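Local coordinates for protein ULam111 (Flavobacterium sp., PDB 5WUT) that probably hydrolyses internal beta-1,3-glucosidic bonds of laminarin, as a laminarinase of glycoside hydrolase family 16, at residues N38-Y44 and N205-N211; T168-M172 and T183-K189; F80-I85 and I231-Q235. All coordinates share one frame; numbering follows the deposited sequence.

Overall arrangement
All three contacts belong to the beta-jelly roll of a family 16 glycoside hydrolase, whose many strands are mostly antiparallel. Contacts 1 and 2 lie on opposite sides of the chain's centre, their own centres 31 Å apart. Contact 3 is 28 Å from contact 1 but only 16 Å from contact 2, centre to centre, and touches it where Tyr82 packs on Thr168 and Lys169. In chain order the segments run 38-44, 80-85, 168-172, 183-189, 205-211, 231-235. Contact 2 spans the single hairpin of strands 172-176 and 179-184, whereas contacts 1 and 3 interleave and tie residues of the first 85 positions to strands 200-208 and 224-234, so sequence-distant partners close the sandwich.

Contact 1. Residues N38-Y44 and N205-N211; sequences NSERQLY and NMAIGGN
Asn38 and Asn211 meet through two hydrogen bonds, one of backbone and one of side chains. Asn211 N donates to Asn38 O at 2.7 Å, and Asn211 ND2 reaches Asn38 OD1 at 3.0 Å, nearly in line with that carbonyl, the two amide planes only 21° apart. Farther along, Arg41 N gives a straight bond to Ile208 O (3.0 Å). Gln42 does the backbone's work with its side chain: OE1 accepts a hydrogen bond from Ile208 N (2.9 Å), the donor lying above the carbonyl plane of the Gln42 amide rather than on a lone pair. Its chain folds back (chi2 -71°), and NE2 binds Glu40 OE1 in turn, so both ends of the amide are engaged and its rotation is fixed. Glutamine suits this buried place because it offers acceptor and donor together. Asn205 ND2 donates to Tyr44 OH at 3.0 Å along a bent path, while its OD1 accepts from Trp102.

The Glu40 carboxylate lies against the methyl of Ala207, and Tyr44 CE1 puts a ring edge 3.5 Å from Met206 O. Gly210 CA passes 3.1 Å from Asn38 O, where a side chain would collide. One water joins Arg41 NE to Gly210 N, while the guanidinium tip binds Pro215 O. Backbone bonds and the Gln42 acceptor thus hold the segments together where strand 200-208 gives way to Gly209 and Gly210.

Contact 2. Residues T168-M172 and T183-K189; sequences TKDKM and TFNPTDK
Lys189 NZ binds carbonyl oxygens of both segments: it donates to Asp170 O across the contact at 2.9 Å and to Pro186 O in its own segment at 2.7 Å. A weak third bond runs from NZ to Asn185 OD1. A single bend at the end of the chain (chi4 73°) brings NZ among these oxygens after an extended run from CG to CE. Asp170 OD1 and Lys189 NZ stand 4.8 Å apart and are joined by a water, so the opposite charges meet through solvent. Lys189 also makes a cation-pi contact with Trp194. With an alanine here, Asp170 O and Pro186 O would probably lose the ammonium donor they share, and the turn after Asn185 would be less firmly held to Asp170.

The segments include the open end of the hairpin of strands 172-176 and 179-184, at the edge of the jelly roll, and the turns beyond it. Met172 and Phe184 form an antiparallel hydrogen-bonded pair, with Met172 N to Phe184 O at 2.8 Å and Phe184 N to Met172 O returning the bond; their side chains share a face of the sheet. Pro186 CD sits 3.5 Å above the centre of the Phe184 ring. Just before the hairpin, the hydroxyl of Thr168 is short enough to reach back to the backbone N-H of Asp170 and Lys171, forming an ST turn and ST motif. Lys171 CB packs 3.7 Å from Asn185 CB, while its NZ pairs with Asp173.

Contact 3. Residues F80-I85 and I231-Q235; sequences FQYGYI and IKVYQ
Strands 83-90 and 224-234 run antiparallel in the jelly roll, and here the C-terminal end of the chain pairs with the start of the former. Tyr84 and Tyr234 are the hydrogen-bonded pair: Tyr84 N to Tyr234 O is 2.9 Å and Tyr234 N to Tyr84 O 2.8 Å. Tyr234 CD1 also brings a ring edge to 3.4 Å from Tyr84 O. At the C-terminus, Gln235 continues the pairing with its extended side chain, NE2 donating almost straight to Tyr82 O at 2.9 Å; a water takes a further bond from NE2 and links it to Gln81 N. Gly83 suits its place because its CA lies 3.1 Å from Tyr234 O, where a side chain would clash. On the other face Ile85 and Val233 lie side by side, their CG1 atoms 4.0 Å apart. Val233 CG1, swung anti to its own N (chi1 -178°), stands over a face of the Phe80 ring as a CH-pi contact, 4.3 Å from the centroid. This apolar face rests on Phe202 of strand 200-208, with Val8 of strand 7-11 beside Phe80 and Val233, while strand 161-167 flanks 83-90 on its other edge.

Contact 1. Residues N38-Y44 and N205-N211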
loop_
_atom_site.group_PDB
_atom_site.type_symbol
_atom_site.label_atom_id
_atom_site.label_comp_id
_atom_site.label_asym_id
_atom_site.label_seq_id
_atom_site.Cartn_x
_atom_site.Cartn_y
_atom_site.Cartn_z
ATOM N N ASN A 38 24.049 15.710 7.868
ATOM C CA ASN A 38 24.400 14.363 7.435
ATOM C C ASN A 38 25.560 14.342 6.456
ATOM O O ASN A 38 25.661 13.430 5.633
ATOM C CB ASN A 38 23.201 13.696 6.765
ATOM C CG ASN A 38 22.228 13.106 7.758
ATOM O OD1 ASN A 38 22.542 12.131 8.442
ATOM N ND2 ASN A 38 21.031 13.688 7.838
ATOM N N SER A 39 26.461 15.314 6.578
ATOM C CA SER A 39 27.692 15.336 5.794
ATOM C C SER A 39 27.433 15.262 4.279
ATOM O O SER A 39 28.166 14.618 3.534
ATOM C CB SER A 39 28.599 14.181 6.233
ATOM O OG SER A 39 29.943 14.448 5.906
ATOM N N GLU A 40 26.368 15.918 3.837
ATOM C CA GLU A 40 25.933 15.875 2.444
ATOM C C GLU A 40 26.796 16.660 1.459
ATOM O O GLU A 40 27.504 17.587 1.847
ATOM C CB GLU A 40 24.481 16.348 2.387
ATOM C CG GLU A 40 23.542 15.293 2.948
ATOM C CD GLU A 40 22.181 15.829 3.267
ATOM O OE1 GLU A 40 21.888 16.992 2.902
ATOM O OE2 GLU A 40 21.381 15.068 3.872
ATOM N N ARG A 41 26.745 16.259 0.187
ATOM C CA ARG A 41 27.597 16.874 -0.832
ATOM C C ARG A 41 27.079 18.197 -1.427
ATOM O O ARG A 41 27.881 19.039 -1.841
ATOM C CB ARG A 41 27.844 15.898 -1.985
ATOM C CG ARG A 41 28.494 14.582 -1.572
ATOM C CD ARG A 41 28.992 13.820 -2.775
ATOM N NE ARG A 41 29.413 12.472 -2.401
ATOM C CZ ARG A 41 30.064 11.632 -3.202
ATOM N NH1 ARG A 41 30.418 11.997 -4.434
ATOM N NH2 ARG A 41 30.385 10.424 -2.754
ATOM N N GLN A 42 25.763 18.385 -1.487
ATOM C CA GLN A 42 25.216 19.492 -2.273
ATOM C C GLN A 42 25.268 20.857 -1.605
ATOM O O GLN A 42 25.191 20.979 -0.382
ATOM C CB GLN A 42 23.759 19.191 -2.659
ATOM C CG GLN A 42 22.744 19.444 -1.540
ATOM C CD GLN A 42 22.828 18.437 -0.412
ATOM O OE1 GLN A 42 23.248 17.298 -0.620
ATOM N NE2 GLN A 42 22.420 18.846 0.788
ATOM N N LEU A 43 25.419 21.882 -2.445
ATOM C CA LEU A 43 25.048 23.232 -2.068
ATOM C C LEU A 43 23.635 23.447 -2.561
ATOM O O LEU A 43 23.309 23.116 -3.702
ATOM C CB LEU A 43 25.968 24.292 -2.676
ATOM C CG LEU A 43 27.442 24.259 -2.322
ATOM C CD1 LEU A 43 28.102 25.507 -2.905
ATOM C CD2 LEU A 43 27.611 24.204 -0.825
ATOM N N TYR A 44 22.792 23.991 -1.699
ATOM C CA TYR A 44 21.437 24.301 -2.108
ATOM C C TYR A 44 21.407 25.703 -2.711
ATOM O O TYR A 44 22.092 26.613 -2.224
ATOM C CB TYR A 44 20.492 24.179 -0.927
ATOM C CG TYR A 44 20.171 22.756 -0.528
ATOM C CD1 TYR A 44 19.672 21.859 -1.455
ATOM C CD2 TYR A 44 20.337 22.328 0.781
ATOM C CE1 TYR A 44 19.344 20.566 -1.094
ATOM C CE2 TYR A 44 20.014 21.030 1.150
ATOM C CZ TYR A 44 19.514 20.163 0.208
ATOM O OH TYR A 44 19.180 18.870 0.565
ATOM N N ASN A 205 13.056 18.773 -0.420
ATOM C CA ASN A 205 14.462 18.913 -0.792
ATOM C C ASN A 205 14.962 17.685 -1.520
ATOM O O ASN A 205 14.311 16.644 -1.543
ATOM C CB ASN A 205 15.342 19.175 0.440
ATOM C CG ASN A 205 15.573 17.935 1.265
ATOM O OD1 ASN A 205 14.722 17.554 2.074
ATOM N ND2 ASN A 205 16.718 17.274 1.055
ATOM N N MET A 206 16.137 17.803 -2.121
ATOM C CA MET A 206 16.792 16.619 -2.661
ATOM C C MET A 206 18.273 16.681 -2.320
ATOM O O MET A 206 19.013 17.545 -2.815
ATOM C CB MET A 206 16.559 16.488 -4.168
ATOM C CG MET A 206 17.369 15.352 -4.803
ATOM S SD MET A 206 16.858 14.835 -6.458
ATOM C CE MET A 206 16.597 16.414 -7.264
ATOM N N ALA A 207 18.691 15.810 -1.411
ATOM C CA ALA A 207 20.087 15.737 -1.001
ATOM C C ALA A 207 20.898 14.735 -1.851
ATOM O O ALA A 207 20.349 13.905 -2.577
ATOM C CB ALA A 207 20.182 15.382 0.466
ATOM N N ILE A 208 22.219 14.859 -1.774
ATOM C CA ILE A 208 23.139 14.017 -2.519
ATOM C C ILE A 208 24.196 13.450 -1.584
ATOM O O ILE A 208 24.886 14.206 -0.902
ATOM C CB ILE A 208 23.841 14.809 -3.640
ATOM C CG1 ILE A 208 22.800 15.283 -4.654
ATOM C CG2 ILE A 208 24.948 13.949 -4.290
ATOM C CD1 ILE A 208 23.314 16.361 -5.610
ATOM N N GLY A 209 24.281 12.124 -1.515
ATOM C CA GLY A 209 25.288 11.471 -0.689
ATOM C C GLY A 209 25.080 11.672 0.793
ATOM O O GLY A 209 23.953 11.851 1.234
ATOM N N GLY A 210 26.164 11.639 1.567
ATOM C CA GLY A 210 26.028 11.823 2.997
ATOM C C GLY A 210 25.732 10.577 3.810
ATOM O O GLY A 210 25.679 9.458 3.284
ATOM N N ASN A 211 25.505 10.797 5.101
ATOM C CA ASN A 211 25.371 9.723 6.067
ATOM C C ASN A 211 24.138 8.858 5.816
ATOM O O ASN A 211 24.149 7.659 6.095
ATOM C CB ASN A 211 25.295 10.351 7.471
ATOM C CG ASN A 211 24.969 9.343 8.567
ATOM O OD1 ASN A 211 25.607 8.306 8.669
ATOM N ND2 ASN A 211 23.993 9.675 9.411
HETATM O O HOH W 1 22.696 11.985 3.542
HETATM O O HOH W 2 28.725 11.534 0.205
#

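Contact 2. Residues T168-M172 and T183-K189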
loop_
_atom_site.group_PDB
_atom_site.type_symbol
_atom_site.label_atom_id
_atom_site.label_comp_id
_atom_site.label_asym_id
_atom_site.label_seq_id
_atom_site.Cartn_x
_atom_site.Cartn_y
_atom_site.Cartn_z
ATOM N N THR A 168 -3.496 13.425 13.834
ATOM C CA THR A 168 -4.420 13.898 14.870
ATOM C C THR A 168 -3.694 14.031 16.201
ATOM O O THR A 168 -2.507 13.752 16.300
ATOM C CB THR A 168 -5.624 12.946 15.061
ATOM O OG1 THR A 168 -5.163 11.728 15.662
ATOM C CG2 THR A 168 -6.294 12.633 13.740
ATOM N N LYS A 169 -4.411 14.474 17.224
ATOM C CA LYS A 169 -3.820 14.588 18.549
ATOM C C LYS A 169 -3.447 13.232 19.133
ATOM O O LYS A 169 -2.674 13.166 20.078
ATOM C CB LYS A 169 -4.780 15.298 19.492
ATOM C CG LYS A 169 -5.966 14.457 19.883
ATOM C CD LYS A 169 -6.902 15.236 20.815
ATOM C CE LYS A 169 -8.044 14.344 21.289
ATOM N NZ LYS A 169 -9.251 15.138 21.655
ATOM N N ASP A 170 -3.990 12.157 18.561
ATOM C CA ASP A 170 -3.802 10.825 19.131
ATOM C C ASP A 170 -2.880 9.916 18.318
ATOM O O ASP A 170 -2.283 8.986 18.862
ATOM C CB ASP A 170 -5.147 10.132 19.303
ATOM C CG ASP A 170 -6.028 10.822 20.325
ATOM O OD1 ASP A 170 -5.537 11.163 21.424
ATOM O OD2 ASP A 170 -7.204 11.047 20.003
ATOM N N LYS A 171 -2.778 10.146 17.014
ATOM C CA LYS A 171 -1.948 9.262 16.211
ATOM C C LYS A 171 -1.504 9.868 14.892
ATOM O O LYS A 171 -2.065 10.860 14.415
ATOM C CB LYS A 171 -2.669 7.943 15.939
ATOM C CG LYS A 171 -3.984 8.099 15.256
ATOM C CD LYS A 171 -4.488 6.753 14.772
ATOM C CE LYS A 171 -5.874 6.903 14.195
ATOM N NZ LYS A 171 -5.846 7.643 12.909
ATOM N N MET A 172 -0.481 9.245 14.318
ATOM C CA MET A 172 0.060 9.623 13.028
ATOM C C MET A 172 -0.011 8.424 12.093
ATOM O O MET A 172 0.704 7.437 12.307
ATOM C CB MET A 172 1.508 10.093 13.179
ATOM C CG MET A 172 2.062 10.850 11.985
ATOM S SD MET A 172 1.510 12.569 11.983
ATOM C CE MET A 172 2.393 13.234 13.387
ATOM N N THR A 183 1.725 3.295 11.338
ATOM C CA THR A 183 0.999 4.070 12.331
ATOM C C THR A 183 1.860 4.277 13.574
ATOM O O THR A 183 2.463 3.333 14.086
ATOM C CB THR A 183 -0.318 3.379 12.746
ATOM O OG1 THR A 183 -1.193 3.283 11.617
ATOM C CG2 THR A 183 -0.999 4.162 13.854
ATOM N N PHE A 184 1.933 5.515 14.047
ATOM C CA PHE A 184 2.602 5.814 15.308
ATOM C C PHE A 184 1.541 6.357 16.249
ATOM O O PHE A 184 0.891 7.371 15.964
ATOM C CB PHE A 184 3.754 6.815 15.102
ATOM C CG PHE A 184 4.500 7.177 16.366
ATOM C CD1 PHE A 184 5.142 6.203 17.112
ATOM C CD2 PHE A 184 4.588 8.503 16.775
ATOM C CE1 PHE A 184 5.839 6.538 18.272
ATOM C CE2 PHE A 184 5.284 8.850 17.926
ATOM C CZ PHE A 184 5.914 7.864 18.673
ATOM N N ASN A 185 1.330 5.643 17.348
ATOM C CA ASN A 185 0.314 6.004 18.321
ATOM C C ASN A 185 0.779 5.599 19.704
ATOM O O ASN A 185 0.328 4.590 20.249
ATOM C CB ASN A 185 -1.020 5.325 17.979
ATOM C CG ASN A 185 -2.147 5.739 18.909
ATOM O OD1 ASN A 185 -1.923 6.380 19.934
ATOM N ND2 ASN A 185 -3.373 5.372 18.548
ATOM N N PRO A 186 1.695 6.372 20.275
ATOM C CA PRO A 186 2.162 6.036 21.623
ATOM C C PRO A 186 1.124 6.356 22.692
ATOM O O PRO A 186 0.427 7.355 22.592
ATOM C CB PRO A 186 3.403 6.913 21.785
ATOM C CG PRO A 186 3.160 8.090 20.870
ATOM C CD PRO A 186 2.417 7.521 19.694
ATOM N N THR A 187 1.053 5.527 23.728
ATOM C CA THR A 187 0.064 5.719 24.777
ATOM C C THR A 187 0.527 6.836 25.707
ATOM O O THR A 187 -0.282 7.550 26.296
ATOM C CB THR A 187 -0.167 4.428 25.577
ATOM O OG1 THR A 187 1.093 3.928 26.035
ATOM C CG2 THR A 187 -0.834 3.376 24.695
ATOM N N ASP A 188 1.842 6.985 25.806
ATOM C CA ASP A 188 2.466 8.000 26.648
ATOM C C ASP A 188 2.892 9.227 25.854
ATOM O O ASP A 188 3.955 9.227 25.237
ATOM C CB ASP A 188 3.681 7.395 27.354
ATOM C CG ASP A 188 4.299 8.337 28.356
ATOM O OD1 ASP A 188 3.706 9.405 28.621
ATOM O OD2 ASP A 188 5.383 8.012 28.884
ATOM N N LYS A 189 2.062 10.265 25.836
ATOM C CA LYS A 189 2.373 11.412 24.994
ATOM C C LYS A 189 2.996 12.612 25.715
ATOM O O LYS A 189 2.439 13.712 25.721
ATOM C CB LYS A 189 1.121 11.843 24.245
ATOM C CG LYS A 189 0.804 10.894 23.113
ATOM C CD LYS A 189 -0.300 11.416 22.256
ATOM C CE LYS A 189 -0.519 10.511 21.074
ATOM N NZ LYS A 189 -1.183 9.240 21.496
HETATM O O HOH W 3 -3.556 10.070 22.754
#

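Contact 3. Residues F80-I85 and I231-Q235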
loop_
_atom_site.group_PDB
_atom_site.type_symbol
_atom_site.label_atom_id
_atom_site.label_comp_id
_atom_site.label_asym_id
_atom_site.label_seq_id
_atom_site.Cartn_x
_atom_site.Cartn_y
_atom_site.Cartn_z
ATOM N N PHE A 80 0.610 24.266 9.801
ATOM C CA PHE A 80 -0.635 23.573 10.134
ATOM C C PHE A 80 -0.482 22.629 11.311
ATOM O O PHE A 80 0.564 22.017 11.496
ATOM C CB PHE A 80 -1.143 22.802 8.907
ATOM C CG PHE A 80 -1.377 23.686 7.721
ATOM C CD1 PHE A 80 -2.583 24.346 7.574
ATOM C CD2 PHE A 80 -0.381 23.900 6.794
ATOM C CE1 PHE A 80 -2.801 25.190 6.497
ATOM C CE2 PHE A 80 -0.585 24.749 5.721
ATOM C CZ PHE A 80 -1.815 25.382 5.573
ATOM N N GLN A 81 -1.538 22.524 12.113
ATOM C CA GLN A 81 -1.591 21.564 13.208
ATOM C C GLN A 81 -2.739 20.599 12.952
ATOM O O GLN A 81 -3.913 21.017 12.959
ATOM C CB GLN A 81 -1.779 22.264 14.550
ATOM C CG GLN A 81 -1.793 21.315 15.734
ATOM C CD GLN A 81 -1.893 22.041 17.066
ATOM O OE1 GLN A 81 -1.441 23.184 17.203
ATOM N NE2 GLN A 81 -2.488 21.381 18.056
ATOM N N TYR A 82 -2.369 19.336 12.704
ATOM C CA TYR A 82 -3.250 18.216 12.360
ATOM C C TYR A 82 -3.795 18.335 10.945
ATOM O O TYR A 82 -3.797 19.410 10.340
ATOM C CB TYR A 82 -4.435 18.073 13.350
ATOM C CG TYR A 82 -4.047 18.072 14.814
ATOM C CD1 TYR A 82 -2.924 17.398 15.266
ATOM C CD2 TYR A 82 -4.819 18.747 15.752
ATOM C CE1 TYR A 82 -2.557 17.420 16.597
ATOM C CE2 TYR A 82 -4.470 18.771 17.090
ATOM C CZ TYR A 82 -3.348 18.103 17.514
ATOM O OH TYR A 82 -3.009 18.134 18.846
ATOM N N GLY A 83 -4.257 17.209 10.420
ATOM C CA GLY A 83 -4.901 17.199 9.125
ATOM C C GLY A 83 -4.556 15.977 8.306
ATOM O O GLY A 83 -3.743 15.149 8.710
ATOM N N TYR A 84 -5.202 15.856 7.159
ATOM C CA TYR A 84 -4.791 14.884 6.166
ATOM C C TYR A 84 -3.959 15.659 5.163
ATOM O O TYR A 84 -4.457 16.571 4.506
ATOM C CB TYR A 84 -5.983 14.193 5.492
ATOM C CG TYR A 84 -5.549 12.965 4.698
ATOM C CD1 TYR A 84 -5.148 13.070 3.370
ATOM C CD2 TYR A 84 -5.530 11.701 5.295
ATOM C CE1 TYR A 84 -4.734 11.938 2.652
ATOM C CE2 TYR A 84 -5.139 10.572 4.588
ATOM C CZ TYR A 84 -4.737 10.699 3.273
ATOM O OH TYR A 84 -4.331 9.568 2.595
ATOM N N ILE A 85 -2.687 15.304 5.063
ATOM C CA ILE A 85 -1.739 16.069 4.262
ATOM C C ILE A 85 -1.201 15.142 3.171
ATOM O O ILE A 85 -0.714 14.062 3.468
ATOM C CB ILE A 85 -0.616 16.635 5.136
ATOM C CG1 ILE A 85 -1.166 17.702 6.093
ATOM C CG2 ILE A 85 0.512 17.186 4.276
ATOM C CD1 ILE A 85 -0.237 18.052 7.212
ATOM N N ILE A 231 0.883 19.844 -2.950
ATOM C CA ILE A 231 0.679 19.520 -1.541
ATOM C C ILE A 231 -0.735 19.968 -1.222
ATOM O O ILE A 231 -1.071 21.125 -1.491
ATOM C CB ILE A 231 1.660 20.251 -0.601
ATOM C CG1 ILE A 231 3.107 19.864 -0.895
ATOM C CG2 ILE A 231 1.318 19.932 0.859
ATOM C CD1 ILE A 231 4.115 20.799 -0.206
ATOM N N LYS A 232 -1.556 19.075 -0.664
ATOM C CA LYS A 232 -2.920 19.410 -0.233
ATOM C C LYS A 232 -3.025 19.207 1.260
ATOM O O LYS A 232 -2.497 18.226 1.790
ATOM C CB LYS A 232 -3.971 18.536 -0.936
ATOM C CG LYS A 232 -4.131 18.824 -2.405
ATOM C CD LYS A 232 -5.076 17.812 -3.042
ATOM C CE LYS A 232 -5.158 18.018 -4.542
ATOM N NZ LYS A 232 -6.167 17.083 -5.145
ATOM N N VAL A 233 -3.708 20.117 1.944
ATOM C CA VAL A 233 -3.943 19.972 3.381
ATOM C C VAL A 233 -5.432 19.997 3.668
ATOM O O VAL A 233 -6.120 20.973 3.336
ATOM C CB VAL A 233 -3.281 21.089 4.203
ATOM C CG1 VAL A 233 -3.528 20.858 5.686
ATOM C CG2 VAL A 233 -1.790 21.157 3.896
ATOM N N TYR A 234 -5.925 18.926 4.278
ATOM C CA TYR A 234 -7.330 18.835 4.669
ATOM C C TYR A 234 -7.486 18.888 6.189
ATOM O O TYR A 234 -6.697 18.285 6.909
ATOM C CB TYR A 234 -7.962 17.535 4.161
ATOM C CG TYR A 234 -7.951 17.324 2.666
ATOM C CD1 TYR A 234 -6.847 16.760 2.031
ATOM C CD2 TYR A 234 -9.059 17.641 1.897
ATOM C CE1 TYR A 234 -6.841 16.537 0.673
ATOM C CE2 TYR A 234 -9.068 17.417 0.533
ATOM C CZ TYR A 234 -7.958 16.868 -0.075
ATOM O OH TYR A 234 -7.971 16.660 -1.435
ATOM N N GLN A 235 -8.488 19.615 6.682
ATOM C CA GLN A 235 -8.784 19.633 8.117
ATOM C C GLN A 235 -10.287 19.630 8.330
ATOM O O GLN A 235 -11.010 20.141 7.484
ATOM C CB GLN A 235 -8.162 20.857 8.798
ATOM C CG GLN A 235 -6.648 20.945 8.736
ATOM C CD GLN A 235 -6.105 22.184 9.436
ATOM O OE1 GLN A 235 -6.720 23.255 9.398
ATOM N NE2 GLN A 235 -4.953 22.047 10.075
HETATM O O HOH W 4 -3.869 24.441 11.718
#